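Local coordinates for protein phosphonomutase (Burkholderia cenocepacia J2315, PDB 4MG4) that is of unassigned function but belongs to the phosphoenolpyruvate phosphomutase family and folds as an eight-stranded TIM barrel, at residues Arg19-His22 against Pro27-Leu30; Val57-Gly62 against Tyr244-Ala249; Arg207-Thr210 against Pro216-Val219; Pro226-Leu231 against Ala237-Gly242. One frame throughout, in Å; residues are numbered along the deposited sequence.

Contact 1 (Arg19-His22 against Pro27-Leu30)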
ATOM      1  N   ARG A  19      -1.689   6.788 -25.757  1.00 11.53           N
ATOM      2  CA  ARG A  19      -0.890   7.545 -26.737  1.00 11.67           C
ATOM      3  C   ARG A  19      -1.540   8.892 -27.094  1.00 12.02           C
ATOM      4  O   ARG A  19      -0.864   9.937 -27.148  1.00 11.08           O
ATOM      5  CB  ARG A  19      -0.726   6.670 -27.991  1.00 12.40           C
ATOM      6  CG  ARG A  19       0.200   7.297 -29.018  1.00 13.05           C
ATOM      7  CD  ARG A  19       0.359   6.427 -30.256  1.00 14.33           C
ATOM      8  NE  ARG A  19       0.955   5.168 -29.878  1.00 15.13           N
ATOM      9  CZ  ARG A  19       2.247   4.962 -29.649  1.00 15.45           C
ATOM     10  NH1 ARG A  19       3.132   5.904 -29.774  1.00 15.30           N
ATOM     11  NH2 ARG A  19       2.657   3.747 -29.249  1.00 16.79           N
ATOM     12  N   SER A  20      -2.857   8.858 -27.342  1.00 13.83           N
ATOM     13  CA  SER A  20      -3.635  10.050 -27.740  1.00 14.78           C
ATOM     14  C   SER A  20      -3.667  11.166 -26.697  1.00 14.64           C
ATOM     15  O   SER A  20      -3.917  12.338 -27.008  1.00 15.32           O
ATOM     16  CB  SER A  20      -5.046   9.646 -28.151  1.00 16.52           C
ATOM     17  OG  SER A  20      -5.906   9.489 -27.025  1.00 19.49           O
ATOM     18  N   LEU A  21      -3.422  10.802 -25.457  1.00 13.31           N
ATOM     19  CA  LEU A  21      -3.423  11.769 -24.369  1.00 13.87           C
ATOM     20  C   LEU A  21      -2.141  12.584 -24.245  1.00 12.74           C
ATOM     21  O   LEU A  21      -2.098  13.562 -23.477  1.00 13.09           O
ATOM     22  CB  LEU A  21      -3.741  11.054 -23.023  1.00 14.94           C
ATOM     23  CG  LEU A  21      -5.196  10.536 -22.889  1.00 16.68           C
ATOM     24  CD1 LEU A  21      -5.252   9.585 -21.720  1.00 17.43           C
ATOM     25  CD2 LEU A  21      -6.117  11.748 -22.763  1.00 18.52           C
ATOM     26  N   HIS A  22      -1.118  12.194 -24.978  1.00 12.33           N
ATOM     27  CA  HIS A  22       0.119  12.976 -25.013  1.00 12.10           C
ATOM     28  C   HIS A  22      -0.017  14.098 -26.002  1.00 14.14           C
ATOM     29  O   HIS A  22       0.187  13.904 -27.189  1.00 17.02           O
ATOM     30  CB  HIS A  22       1.308  12.081 -25.390  1.00 11.16           C
ATOM     31  CG  HIS A  22       1.630  11.038 -24.354  1.00 10.26           C
ATOM     32  ND1 HIS A  22       0.852   9.914 -24.162  1.00 10.36           N
ATOM     33  CD2 HIS A  22       2.685  10.909 -23.507  1.00 10.07           C
ATOM     34  CE1 HIS A  22       1.368   9.187 -23.193  1.00 10.24           C
ATOM     35  NE2 HIS A  22       2.495   9.742 -22.796  1.00 10.19           N
ATOM     36  N   PRO A  27      -1.460  18.737 -21.421  1.00 13.91           N
ATOM     37  CA  PRO A  27      -0.675  17.541 -21.031  1.00 13.43           C
ATOM     38  C   PRO A  27      -1.458  16.519 -20.223  1.00 13.33           C
ATOM     39  O   PRO A  27      -2.345  16.858 -19.408  1.00 13.49           O
ATOM     40  CB  PRO A  27       0.439  18.109 -20.125  1.00 13.92           C
ATOM     41  CG  PRO A  27      -0.022  19.466 -19.719  1.00 14.38           C
ATOM     42  CD  PRO A  27      -0.868  19.961 -20.861  1.00 14.57           C
ATOM     43  N   LEU A  28      -1.064  15.272 -20.414  1.00 12.77           N
ATOM     44  CA  LEU A  28      -1.469  14.214 -19.589  1.00 13.17           C
ATOM     45  C   LEU A  28      -0.846  14.359 -18.217  1.00 13.20           C
ATOM     46  O   LEU A  28       0.365  14.313 -18.071  1.00 13.95           O
ATOM     47  CB  LEU A  28      -0.986  12.920 -20.250  1.00 13.62           C
ATOM     48  CG  LEU A  28      -1.227  11.633 -19.454  1.00 14.83           C
ATOM     49  CD1 LEU A  28      -2.716  11.474 -19.156  1.00 16.69           C
ATOM     50  CD2 LEU A  28      -0.717  10.422 -20.178  1.00 16.06           C
ATOM     51  N   ALA A  29      -1.674  14.371 -17.172  1.00 14.33           N
ATOM     52  CA  ALA A  29      -1.163  14.406 -15.810  1.00 14.90           C
ATOM     53  C   ALA A  29      -1.367  13.028 -15.162  1.00 15.46           C
ATOM     54  O   ALA A  29      -2.490  12.475 -15.143  1.00 17.44           O
ATOM     55  CB  ALA A  29      -1.883  15.465 -15.025  1.00 16.36           C
ATOM     56  N   LEU A  30      -0.298  12.496 -14.632  1.00 14.82           N
ATOM     57  CA  LEU A  30      -0.292  11.124 -14.058  1.00 16.03           C
ATOM     58  C   LEU A  30       0.095  11.180 -12.622  1.00 16.34           C
ATOM     59  O   LEU A  30       1.014  11.884 -12.255  1.00 16.87           O
ATOM     60  CB  LEU A  30       0.716  10.175 -14.765  1.00 17.07           C
ATOM     61  CG  LEU A  30       0.327   9.839 -16.208  1.00 18.01           C
ATOM     62  CD1 LEU A  30       1.434   9.024 -16.884  1.00 17.90           C
ATOM     63  CD2 LEU A  30      -1.022   9.149 -16.273  1.00 19.57           C
TER
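Leu28 meets both Leu21 and His22, and its side chain carries the contact. At the root, Leu28 CB packs 3.5 Å from the backbone oxygen Leu21 O. With CG anti to the backbone N (chi1 175°), the branch point is held out toward residues 19-22, and its two methyls part there. Leu28 CD1 goes to the leucine, 4.0 Å from Leu21 CB and 4.1 Å from Leu21 CD1. Leu28 CD2 goes to the histidine and lies over one face of the imidazole. It sits 27° off the ring normal, a CH-pi contact. The closest ring atom is His22 CE1, 3.9 Å from Leu28 CD2.

The ring is held from several sides. His22 ND1 bonds to Phe18 O, with a weak second bond to Arg19 O, and His22 NE2 bonds to Arg238 NH1. Phe156 stacks with the ring, and Phe18 meets it edge-to-face. The contact packs the C-terminal end of the helix 11-20 region against the start of strand 28-33, the first strand of the barrel. Val48 adds to the apolar surface beside both leucines.

No hydrogen bond joins the two segments, so they meet through apolar packing and one ring face. Neither imidazole nitrogen bonds to residues 27-30. With ND1 giving to a carbonyl and NE2 facing an arginine, the ring is probably neutral and protonated on ND1.

Contact 2 (Val57-Gly62 against Tyr244-Ala249)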
ATOM      1  N   VAL A  57       6.212   1.904  -5.293  1.00 15.00           N
ATOM      2  CA  VAL A  57       6.017   0.471  -5.224  1.00 15.10           C
ATOM      3  C   VAL A  57       7.044  -0.189  -4.311  1.00 15.30           C
ATOM      4  O   VAL A  57       6.691  -1.048  -3.509  1.00 15.69           O
ATOM      5  CB  VAL A  57       6.039  -0.213  -6.598  1.00 14.88           C
ATOM      6  CG1 VAL A  57       6.031  -1.713  -6.430  1.00 15.68           C
ATOM      7  CG2 VAL A  57       4.838   0.230  -7.417  1.00 14.61           C
ATOM      8  N   ALA A  58       8.315   0.217  -4.416  1.00 14.46           N
ATOM      9  CA  ALA A  58       9.330  -0.341  -3.545  1.00 15.61           C
ATOM     10  C   ALA A  58       9.071   0.007  -2.088  1.00 16.39           C
ATOM     11  O   ALA A  58       9.116  -0.872  -1.228  1.00 17.21           O
ATOM     12  CB  ALA A  58      10.697   0.156  -3.944  1.00 16.28           C
ATOM     13  N   ALA A  59       8.769   1.250  -1.812  1.00 16.70           N
ATOM     14  CA  ALA A  59       8.487   1.681  -0.442  1.00 16.68           C
ATOM     15  C   ALA A  59       7.309   0.929   0.185  1.00 17.02           C
ATOM     16  O   ALA A  59       7.407   0.400   1.293  1.00 17.87           O
ATOM     17  CB  ALA A  59       8.237   3.169  -0.414  1.00 16.94           C
ATOM     18  N   ALA A  60       6.226   0.819  -0.575  1.00 16.59           N
ATOM     19  CA  ALA A  60       5.020   0.115  -0.125  1.00 15.61           C
ATOM     20  C   ALA A  60       5.311  -1.350   0.242  1.00 16.61           C
ATOM     21  O   ALA A  60       4.756  -1.902   1.210  1.00 16.14           O
ATOM     22  CB  ALA A  60       3.937   0.216  -1.184  1.00 15.29           C
ATOM     23  N   ASN A  61       6.263  -1.942  -0.467  1.00 16.44           N
ATOM     24  CA  ASN A  61       6.625  -3.347  -0.327  1.00 18.15           C
ATOM     25  C   ASN A  61       7.870  -3.561   0.558  1.00 18.08           C
ATOM     26  O   ASN A  61       8.338  -4.684   0.672  1.00 20.16           O
ATOM     27  CB  ASN A  61       6.787  -4.018  -1.696  1.00 19.09           C
ATOM     28  CG  ASN A  61       5.442  -4.278  -2.359  1.00 20.71           C
ATOM     29  OD1 ASN A  61       4.812  -5.316  -2.142  1.00 23.41           O
ATOM     30  ND2 ASN A  61       4.963  -3.310  -3.082  1.00 19.78           N
ATOM     31  N   GLY A  62       8.357  -2.496   1.184  1.00 19.15           N
ATOM     32  CA  GLY A  62       9.458  -2.602   2.134  1.00 21.44           C
ATOM     33  C   GLY A  62      10.849  -2.731   1.555  1.00 23.23           C
ATOM     34  O   GLY A  62      11.733  -3.209   2.239  1.00 23.66           O
ATOM     35  N   TYR A 244       5.266  11.758  -4.841  1.00 18.02           N
ATOM     36  CA  TYR A 244       4.422  12.690  -4.079  1.00 20.23           C
ATOM     37  C   TYR A 244       3.068  12.144  -3.577  1.00 19.32           C
ATOM     38  O   TYR A 244       2.763  12.315  -2.377  1.00 19.12           O
ATOM     39  CB  TYR A 244       4.210  13.948  -4.922  1.00 22.60           C
ATOM     40  CG  TYR A 244       3.303  14.985  -4.290  1.00 25.72           C
ATOM     41  CD1 TYR A 244       3.799  15.840  -3.336  1.00 28.84           C
ATOM     42  CD2 TYR A 244       2.011  15.151  -4.715  1.00 27.11           C
ATOM     43  CE1 TYR A 244       3.005  16.813  -2.758  1.00 30.85           C
ATOM     44  CE2 TYR A 244       1.201  16.131  -4.149  1.00 31.11           C
ATOM     45  CZ  TYR A 244       1.711  16.955  -3.180  1.00 31.82           C
ATOM     46  OH  TYR A 244       0.916  17.955  -2.641  1.00 37.30           O
ATOM     47  N   PRO A 245       2.278  11.441  -4.431  1.00 17.64           N
ATOM     48  CA  PRO A 245       1.028  10.924  -3.946  1.00 18.03           C
ATOM     49  C   PRO A 245       1.214   9.968  -2.739  1.00 17.02           C
ATOM     50  O   PRO A 245       0.532  10.105  -1.695  1.00 18.82           O
ATOM     51  CB  PRO A 245       0.435  10.208  -5.159  1.00 18.58           C
ATOM     52  CG  PRO A 245       1.019  10.941  -6.343  1.00 18.45           C
ATOM     53  CD  PRO A 245       2.408  11.268  -5.911  1.00 17.84           C
ATOM     54  N   TYR A 246       2.130   9.016  -2.905  1.00 17.10           N
ATOM     55  CA  TYR A 246       2.392   8.052  -1.827  1.00 15.97           C
ATOM     56  C   TYR A 246       2.825   8.750  -0.542  1.00 17.66           C
ATOM     57  O   TYR A 246       2.303   8.422   0.567  1.00 17.71           O
ATOM     58  CB  TYR A 246       3.468   7.077  -2.276  1.00 16.31           C
ATOM     59  CG  TYR A 246       3.877   6.067  -1.220  1.00 16.08           C
ATOM     60  CD1 TYR A 246       3.129   4.915  -0.992  1.00 17.63           C
ATOM     61  CD2 TYR A 246       5.027   6.269  -0.462  1.00 17.02           C
ATOM     62  CE1 TYR A 246       3.502   3.998  -0.014  1.00 17.01           C
ATOM     63  CE2 TYR A 246       5.384   5.374   0.527  1.00 17.92           C
ATOM     64  CZ  TYR A 246       4.625   4.220   0.728  1.00 17.36           C
ATOM     65  OH  TYR A 246       5.024   3.282   1.701  1.00 18.18           O
ATOM     66  N   LEU A 247       3.748   9.703  -0.686  1.00 18.11           N
ATOM     67  CA  LEU A 247       4.258  10.476   0.450  1.00 20.78           C
ATOM     68  C   LEU A 247       3.223  11.311   1.136  1.00 20.92           C
ATOM     69  O   LEU A 247       3.245  11.401   2.397  1.00 21.48           O
ATOM     70  CB  LEU A 247       5.460  11.324   0.051  1.00 21.79           C
ATOM     71  CG  LEU A 247       6.664  10.496  -0.393  1.00 23.77           C
ATOM     72  CD1 LEU A 247       7.764  11.408  -0.902  1.00 24.64           C
ATOM     73  CD2 LEU A 247       7.174   9.587   0.726  1.00 26.38           C
ATOM     74  N   GLN A 248       2.292  11.889   0.385  1.00 21.20           N
ATOM     75  CA  GLN A 248       1.176  12.603   1.027  1.00 22.45           C
ATOM     76  C   GLN A 248       0.255  11.665   1.812  1.00 21.43           C
ATOM     77  O   GLN A 248      -0.178  11.992   2.957  1.00 20.06           O
ATOM     78  CB  GLN A 248       0.374  13.385  -0.018  1.00 24.08           C
ATOM     79  CG  GLN A 248       1.207  14.512  -0.610  1.00 26.15           C
ATOM     80  CD  GLN A 248       1.575  15.531   0.439  1.00 27.73           C
ATOM     81  OE1 GLN A 248       2.747  15.722   0.761  1.00 32.32           O
ATOM     82  NE2 GLN A 248       0.569  16.145   1.026  1.00 31.53           N
ATOM     83  N   ALA A 249      -0.098  10.538   1.211  1.00 19.40           N
ATOM     84  CA  ALA A 249      -0.927   9.510   1.889  1.00 18.58           C
ATOM     85  C   ALA A 249      -0.244   9.070   3.206  1.00 19.47           C
ATOM     86  O   ALA A 249      -0.918   8.938   4.259  1.00 20.17           O
ATOM     87  CB  ALA A 249      -1.171   8.323   0.972  1.00 18.67           C
TER
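The outer half of the Tyr246 ring lies against Ala59 and Ala60 of helix 54-60, which approach obliquely from the same side of its plane. Tyr246 CE2 lies 3.7 Å from Ala59 CB, and Tyr246 CE1 lies 4.0 Å from Ala60 CB. Trp34 packs on the ring edge-to-face. The phenol oxygen rests beside the peptide link of the two alanines, with Tyr246 OH 3.6 Å from Ala60 N, but makes no hydrogen bond across the contact. CG of Tyr246 is anti to the backbone N (chi1 177°), which carries the ring away from its own helix.

Helix 244-259 follows the last barrel strand, and helix 54-60 follows the second. Around them the second subunit packs too: its Gly37 touches Tyr246 and its Asp35 touches Ala60. This fits the helix-swapped dimers known for this superfamily.

Helix 54-60 ends at Ala60, and Asn61 is the first residue to leave helical phi/psi. Gly62, with positive phi, is the C-prime residue of a Schellman motif, and Gly62 N bonds to Ala59 O. Asn61 ND2 gives a nearly straight bond of 2.9 Å to Val57 O (174° at the hydrogen). Asn61 N reaches the same oxygen from the opposite face of its carbonyl plane.

Contact 3 (Arg207-Thr210 against Pro216-Val219)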
ATOM      1  N   ARG A 207      11.063  25.393 -22.401  1.00 11.57           N
ATOM      2  CA  ARG A 207      10.583  25.903 -23.683  1.00 11.67           C
ATOM      3  C   ARG A 207      11.470  25.464 -24.829  1.00 11.79           C
ATOM      4  O   ARG A 207      11.001  25.069 -25.909  1.00 12.21           O
ATOM      5  CB  ARG A 207      10.517  27.427 -23.660  1.00 12.31           C
ATOM      6  CG  ARG A 207       9.402  27.993 -22.791  1.00 12.83           C
ATOM      7  CD  ARG A 207       9.408  29.511 -22.989  1.00 13.07           C
ATOM      8  NE  ARG A 207       8.515  30.196 -22.064  1.00 13.77           N
ATOM      9  CZ  ARG A 207       7.197  30.347 -22.188  1.00 13.98           C
ATOM     10  NH1 ARG A 207       6.531  29.738 -23.166  1.00 14.51           N
ATOM     11  NH2 ARG A 207       6.538  31.004 -21.265  1.00 15.04           N
ATOM     12  N   ALA A 208      12.778  25.572 -24.618  1.00 12.51           N
ATOM     13  CA  ALA A 208      13.741  25.168 -25.635  1.00 12.27           C
ATOM     14  C   ALA A 208      13.665  23.692 -25.959  1.00 11.88           C
ATOM     15  O   ALA A 208      13.746  23.273 -27.122  1.00 11.65           O
ATOM     16  CB  ALA A 208      15.163  25.538 -25.222  1.00 13.45           C
ATOM     17  N   LEU A 209      13.443  22.921 -24.899  1.00 11.11           N
ATOM     18  CA  LEU A 209      13.273  21.471 -25.026  1.00 11.27           C
ATOM     19  C   LEU A 209      12.055  21.088 -25.828  1.00 11.06           C
ATOM     20  O   LEU A 209      12.144  20.244 -26.699  1.00 10.98           O
ATOM     21  CB  LEU A 209      13.195  20.858 -23.625  1.00 11.77           C
ATOM     22  CG  LEU A 209      13.063  19.353 -23.586  1.00 12.11           C
ATOM     23  CD1 LEU A 209      14.199  18.611 -24.253  1.00 12.99           C
ATOM     24  CD2 LEU A 209      12.881  18.912 -22.129  1.00 12.54           C
ATOM     25  N   THR A 210      10.904  21.649 -25.478  1.00 11.27           N
ATOM     26  CA  THR A 210       9.687  21.296 -26.183  1.00 11.72           C
ATOM     27  C   THR A 210       9.719  21.797 -27.652  1.00 12.28           C
ATOM     28  O   THR A 210       9.161  21.129 -28.523  1.00 12.78           O
ATOM     29  CB  THR A 210       8.434  21.844 -25.473  1.00 12.07           C
ATOM     30  OG1 THR A 210       8.454  23.279 -25.487  1.00 12.19           O
ATOM     31  CG2 THR A 210       8.268  21.331 -24.026  1.00 11.75           C
ATOM     32  N   PRO A 216       7.094  13.897 -27.723  1.00 10.33           N
ATOM     33  CA  PRO A 216       6.342  14.566 -26.649  1.00 10.07           C
ATOM     34  C   PRO A 216       7.078  14.587 -25.335  1.00  9.34           C
ATOM     35  O   PRO A 216       7.626  13.548 -24.923  1.00  9.21           O
ATOM     36  CB  PRO A 216       5.076  13.754 -26.470  1.00 10.49           C
ATOM     37  CG  PRO A 216       5.203  12.620 -27.409  1.00 11.81           C
ATOM     38  CD  PRO A 216       6.305  12.836 -28.368  1.00 10.56           C
ATOM     39  N   VAL A 217       7.115  15.750 -24.716  1.00  9.24           N
ATOM     40  CA  VAL A 217       7.936  15.942 -23.525  1.00  9.18           C
ATOM     41  C   VAL A 217       7.158  15.770 -22.242  1.00  9.03           C
ATOM     42  O   VAL A 217       6.073  16.358 -22.026  1.00  8.75           O
ATOM     43  CB  VAL A 217       8.586  17.330 -23.553  1.00  9.13           C
ATOM     44  CG1 VAL A 217       9.354  17.667 -22.300  1.00  9.23           C
ATOM     45  CG2 VAL A 217       9.537  17.442 -24.745  1.00  9.52           C
ATOM     46  N   ASN A 218       7.758  14.977 -21.337  1.00  8.55           N
ATOM     47  CA  ASN A 218       7.272  14.774 -19.942  1.00  9.01           C
ATOM     48  C   ASN A 218       8.246  15.457 -19.044  1.00  9.82           C
ATOM     49  O   ASN A 218       9.454  15.179 -19.075  1.00  9.90           O
ATOM     50  CB  ASN A 218       7.242  13.259 -19.752  1.00  8.98           C
ATOM     51  CG  ASN A 218       6.808  12.698 -18.386  1.00  9.06           C
ATOM     52  OD1 ASN A 218       6.848  11.448 -18.272  1.00  9.33           O
ATOM     53  ND2 ASN A 218       6.454  13.481 -17.367  1.00  8.91           N
ATOM     54  N   VAL A 219       7.704  16.315 -18.160  1.00 10.57           N
ATOM     55  CA  VAL A 219       8.496  16.884 -17.070  1.00 11.60           C
ATOM     56  C   VAL A 219       7.838  16.490 -15.754  1.00 12.68           C
ATOM     57  O   VAL A 219       6.685  16.007 -15.740  1.00 11.05           O
ATOM     58  CB  VAL A 219       8.642  18.411 -17.165  1.00 12.71           C
ATOM     59  CG1 VAL A 219       9.430  18.795 -18.393  1.00 13.04           C
ATOM     60  CG2 VAL A 219       7.266  19.054 -17.160  1.00 13.30           C
TER
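Leu209 and Val217 each place a branch anti to the backbone N, Leu209 CG with chi1 -178° and Val217 CG1 with chi1 175°. The two extended branches meet where Leu209 CD2 touches Val217 CG1 at 3.7 Å. Thr210 turns differently. Its OG1 takes the crowded position between the backbone N and the carbonyl carbon (chi1 64°), and the methyl is left to face the strand. Thr210 CG2 lies 4.0 Å from Val217 CB, and the two side chains meet at about a right angle. The other valine methyl, Val217 CG2, packs 4.1 Å from Thr210 CA. Val217 is thus covered by two successive helix residues.

Thr210 OG1 takes no part in the strand contact. It bonds to Tyr234 O, with a weak bond to Ile206 O. Leu209 also packs on Leu195 of the preceding strand and on Leu177 and Leu181 of helix 174-190.

Val217 and Val219 point toward the helix. Asn218 between them points away, and its OD1 accepts from Asn158 ND2. Strand 194-196, helix 203-212 and strand 217-220 form one beta-alpha-beta unit of the TIM barrel, with this helix covering its outer wall.

Contact 4 (Pro226-Leu231 against Ala237-Gly242)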
ATOM      1  N   PRO A 226       7.366  25.421 -11.679  1.00 27.37           N
ATOM      2  CA  PRO A 226       6.220  25.964 -12.398  1.00 24.66           C
ATOM      3  C   PRO A 226       4.957  25.166 -12.139  1.00 22.87           C
ATOM      4  O   PRO A 226       5.015  23.954 -11.783  1.00 21.79           O
ATOM      5  CB  PRO A 226       6.628  25.864 -13.884  1.00 25.48           C
ATOM      6  CG  PRO A 226       8.104  25.553 -13.899  1.00 27.39           C
ATOM      7  CD  PRO A 226       8.400  24.889 -12.588  1.00 27.62           C
ATOM      8  N   THR A 227       3.802  25.815 -12.356  1.00 19.73           N
ATOM      9  CA  THR A 227       2.519  25.171 -12.129  1.00 19.06           C
ATOM     10  C   THR A 227       2.127  24.358 -13.340  1.00 17.95           C
ATOM     11  O   THR A 227       2.758  24.480 -14.403  1.00 17.61           O
ATOM     12  CB  THR A 227       1.388  26.192 -11.943  1.00 20.27           C
ATOM     13  OG1 THR A 227       1.337  26.972 -13.152  1.00 18.78           O
ATOM     14  CG2 THR A 227       1.630  27.099 -10.758  1.00 21.12           C
ATOM     15  N   LEU A 228       1.058  23.561 -13.217  1.00 19.54           N
ATOM     16  CA  LEU A 228       0.558  22.790 -14.350  1.00 20.52           C
ATOM     17  C   LEU A 228       0.224  23.682 -15.535  1.00 18.28           C
ATOM     18  O   LEU A 228       0.529  23.356 -16.676  1.00 16.10           O
ATOM     19  CB  LEU A 228      -0.708  21.972 -14.024  1.00 25.33           C
ATOM     20  CG  LEU A 228      -1.137  21.150 -15.257  1.00 29.11           C
ATOM     21  CD1 LEU A 228      -1.542  19.688 -15.000  1.00 31.85           C
ATOM     22  CD2 LEU A 228      -2.200  21.845 -16.091  1.00 34.19           C
ATOM     23  N   ALA A 229      -0.467  24.799 -15.270  1.00 16.09           N
ATOM     24  CA  ALA A 229      -0.847  25.695 -16.361  1.00 14.80           C
ATOM     25  C   ALA A 229       0.400  26.278 -17.046  1.00 13.83           C
ATOM     26  O   ALA A 229       0.415  26.491 -18.264  1.00 13.74           O
ATOM     27  CB  ALA A 229      -1.740  26.805 -15.837  1.00 15.81           C
ATOM     28  N   GLU A 230       1.422  26.611 -16.265  1.00 14.15           N
ATOM     29  CA  GLU A 230       2.661  27.120 -16.841  1.00 14.36           C
ATOM     30  C   GLU A 230       3.338  26.070 -17.702  1.00 13.92           C
ATOM     31  O   GLU A 230       3.694  26.318 -18.819  1.00 13.66           O
ATOM     32  CB  GLU A 230       3.642  27.586 -15.757  1.00 15.47           C
ATOM     33  CG  GLU A 230       3.133  28.866 -15.107  1.00 16.53           C
ATOM     34  CD  GLU A 230       4.007  29.409 -13.999  1.00 20.21           C
ATOM     35  OE1 GLU A 230       4.434  28.574 -13.172  1.00 20.29           O
ATOM     36  OE2 GLU A 230       4.257  30.671 -13.977  1.00 20.93           O
ATOM     37  N   LEU A 231       3.513  24.893 -17.143  1.00 14.45           N
ATOM     38  CA  LEU A 231       4.087  23.789 -17.944  1.00 14.30           C
ATOM     39  C   LEU A 231       3.347  23.532 -19.275  1.00 13.47           C
ATOM     40  O   LEU A 231       3.974  23.386 -20.366  1.00 14.00           O
ATOM     41  CB  LEU A 231       4.143  22.525 -17.088  1.00 16.01           C
ATOM     42  CG  LEU A 231       5.104  22.604 -15.925  1.00 16.93           C
ATOM     43  CD1 LEU A 231       4.995  21.327 -15.096  1.00 18.13           C
ATOM     44  CD2 LEU A 231       6.543  22.830 -16.377  1.00 17.09           C
ATOM     45  N   ALA A 237       3.809  17.875 -22.898  1.00 10.11           N
ATOM     46  CA  ALA A 237       2.783  16.921 -23.227  1.00  9.79           C
ATOM     47  C   ALA A 237       2.347  15.976 -22.095  1.00  9.85           C
ATOM     48  O   ALA A 237       1.303  15.322 -22.174  1.00  9.47           O
ATOM     49  CB  ALA A 237       3.256  16.107 -24.433  1.00  9.89           C
ATOM     50  N   ARG A 238       3.170  15.880 -21.062  1.00  9.83           N
ATOM     51  CA  ARG A 238       2.931  14.922 -20.002  1.00  9.95           C
ATOM     52  C   ARG A 238       3.576  15.437 -18.703  1.00 10.21           C
ATOM     53  O   ARG A 238       4.725  15.939 -18.724  1.00  9.95           O
ATOM     54  CB  ARG A 238       3.506  13.584 -20.411  1.00  9.83           C
ATOM     55  CG  ARG A 238       3.435  12.467 -19.355  1.00  9.77           C
ATOM     56  CD  ARG A 238       3.793  11.136 -20.033  1.00  9.79           C
ATOM     57  NE  ARG A 238       4.036  10.052 -19.099  1.00  9.57           N
ATOM     58  CZ  ARG A 238       4.221   8.777 -19.476  1.00  9.02           C
ATOM     59  NH1 ARG A 238       4.124   8.416 -20.747  1.00  8.79           N
ATOM     60  NH2 ARG A 238       4.567   7.879 -18.542  1.00  9.35           N
ATOM     61  N   ILE A 239       2.873  15.296 -17.579  1.00 10.65           N
ATOM     62  CA  ILE A 239       3.336  15.783 -16.297  1.00 11.87           C
ATOM     63  C   ILE A 239       3.291  14.632 -15.261  1.00 12.15           C
ATOM     64  O   ILE A 239       2.256  13.978 -15.121  1.00 14.59           O
ATOM     65  CB  ILE A 239       2.491  16.972 -15.804  1.00 13.74           C
ATOM     66  CG1 ILE A 239       2.734  18.160 -16.740  1.00 14.98           C
ATOM     67  CG2 ILE A 239       2.849  17.303 -14.371  1.00 14.97           C
ATOM     68  CD1 ILE A 239       1.804  19.310 -16.539  1.00 16.58           C
ATOM     69  N   SER A 240       4.416  14.418 -14.596  1.00 11.97           N
ATOM     70  CA  SER A 240       4.665  13.423 -13.564  1.00 12.95           C
ATOM     71  C   SER A 240       4.870  14.071 -12.233  1.00 13.28           C
ATOM     72  O   SER A 240       5.225  15.259 -12.151  1.00 11.73           O
ATOM     73  CB  SER A 240       6.049  12.683 -13.911  1.00 13.75           C
ATOM     74  OG  SER A 240       5.848  12.026 -15.012  1.00 17.51           O
ATOM     75  N   HIS A 241       4.603  13.286 -11.180  1.00 14.07           N
ATOM     76  CA  HIS A 241       4.764  13.789  -9.800  1.00 16.49           C
ATOM     77  C   HIS A 241       5.657  12.908  -8.911  1.00 17.38           C
ATOM     78  O   HIS A 241       5.799  13.163  -7.673  1.00 18.00           O
ATOM     79  CB  HIS A 241       3.353  13.969  -9.165  1.00 18.09           C
ATOM     80  CG  HIS A 241       2.471  14.930  -9.899  1.00 20.31           C
ATOM     81  ND1 HIS A 241       1.594  14.539 -10.894  1.00 24.46           N
ATOM     82  CD2 HIS A 241       2.363  16.281  -9.820  1.00 22.37           C
ATOM     83  CE1 HIS A 241       0.972  15.605 -11.380  1.00 25.28           C
ATOM     84  NE2 HIS A 241       1.406  16.669 -10.727  1.00 24.98           N
ATOM     85  N   GLY A 242       6.289  11.887  -9.492  1.00 17.89           N
ATOM     86  CA  GLY A 242       7.112  10.965  -8.701  1.00 16.05           C
ATOM     87  C   GLY A 242       6.357  10.418  -7.516  1.00 17.07           C
ATOM     88  O   GLY A 242       5.176  10.108  -7.608  1.00 16.20           O
TER
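Ile239 CD1 is the one atom of the strand that meets both Leu228 and Leu231. On the Leu228 side it lies 3.7 Å from Leu228 CG and also 3.7 Å from Leu228 CD1. On the Leu231 side it lies 4.0 Å from Leu231 CB and the same 4.0 Å from Leu231 CD1. The methyl therefore fits between two leucines of the first helical turn. Leu228 takes an unusual shape here, with chi2 at 136°, away from the staggered values. No hydrogen bond crosses between the segments.

The next shell fixes the helix start. Thr227 is the N-cap, and it forms a capping box with Glu230. Glu230 N gives to Thr227 OG1 at 3.1 Å, with 161° at the hydrogen. In return Thr227 N gives to Glu230 OE1 at 2.9 Å (163°), using the anti lone pair of that oxygen. Leu231 N closes the turn onto Thr227 O. A cis peptide precedes Pro226, and Pro226 O accepts from Arg221 NE. Leu231 also packs on Val219 of the preceding strand.

On the strand side, the backbone of Ile239 pairs with the first strand. The next strand side chain back, Arg238, turns the other way and packs on Phe156 and Asn158. His241 ND1 bonds to Leu30 O, and its ring stacks with Phe31.

Strand 217-220, helix 228-234 and strand 238-240 make up the last beta-alpha-beta unit of the eight-stranded TIM barrel.

Contacts 1, 3 and 4 share one closed parallel sheet. Strand 238-240 of contact 4 lies between strand 28-33 of contact 1 and strand 217-220 of contact 3. Leu28 O is 2.7 Å from Ile239 N, a probable hydrogen bond where the barrel closes. On the other side Val217 O is 2.9 Å from Ala237 N, and Asn218 ND2 is 2.8 Å from Ser240 OG. The centre of contact 4 lies about 11 Å from that of contact 1 and about 10 Å from that of contact 3. His22 CB of contact 1 also packs on Pro216 CB of contact 3. Contact 2 stands apart, its centre about 20 Å from that of contact 4 and 27 Å from that of contact 3, beside the second subunit.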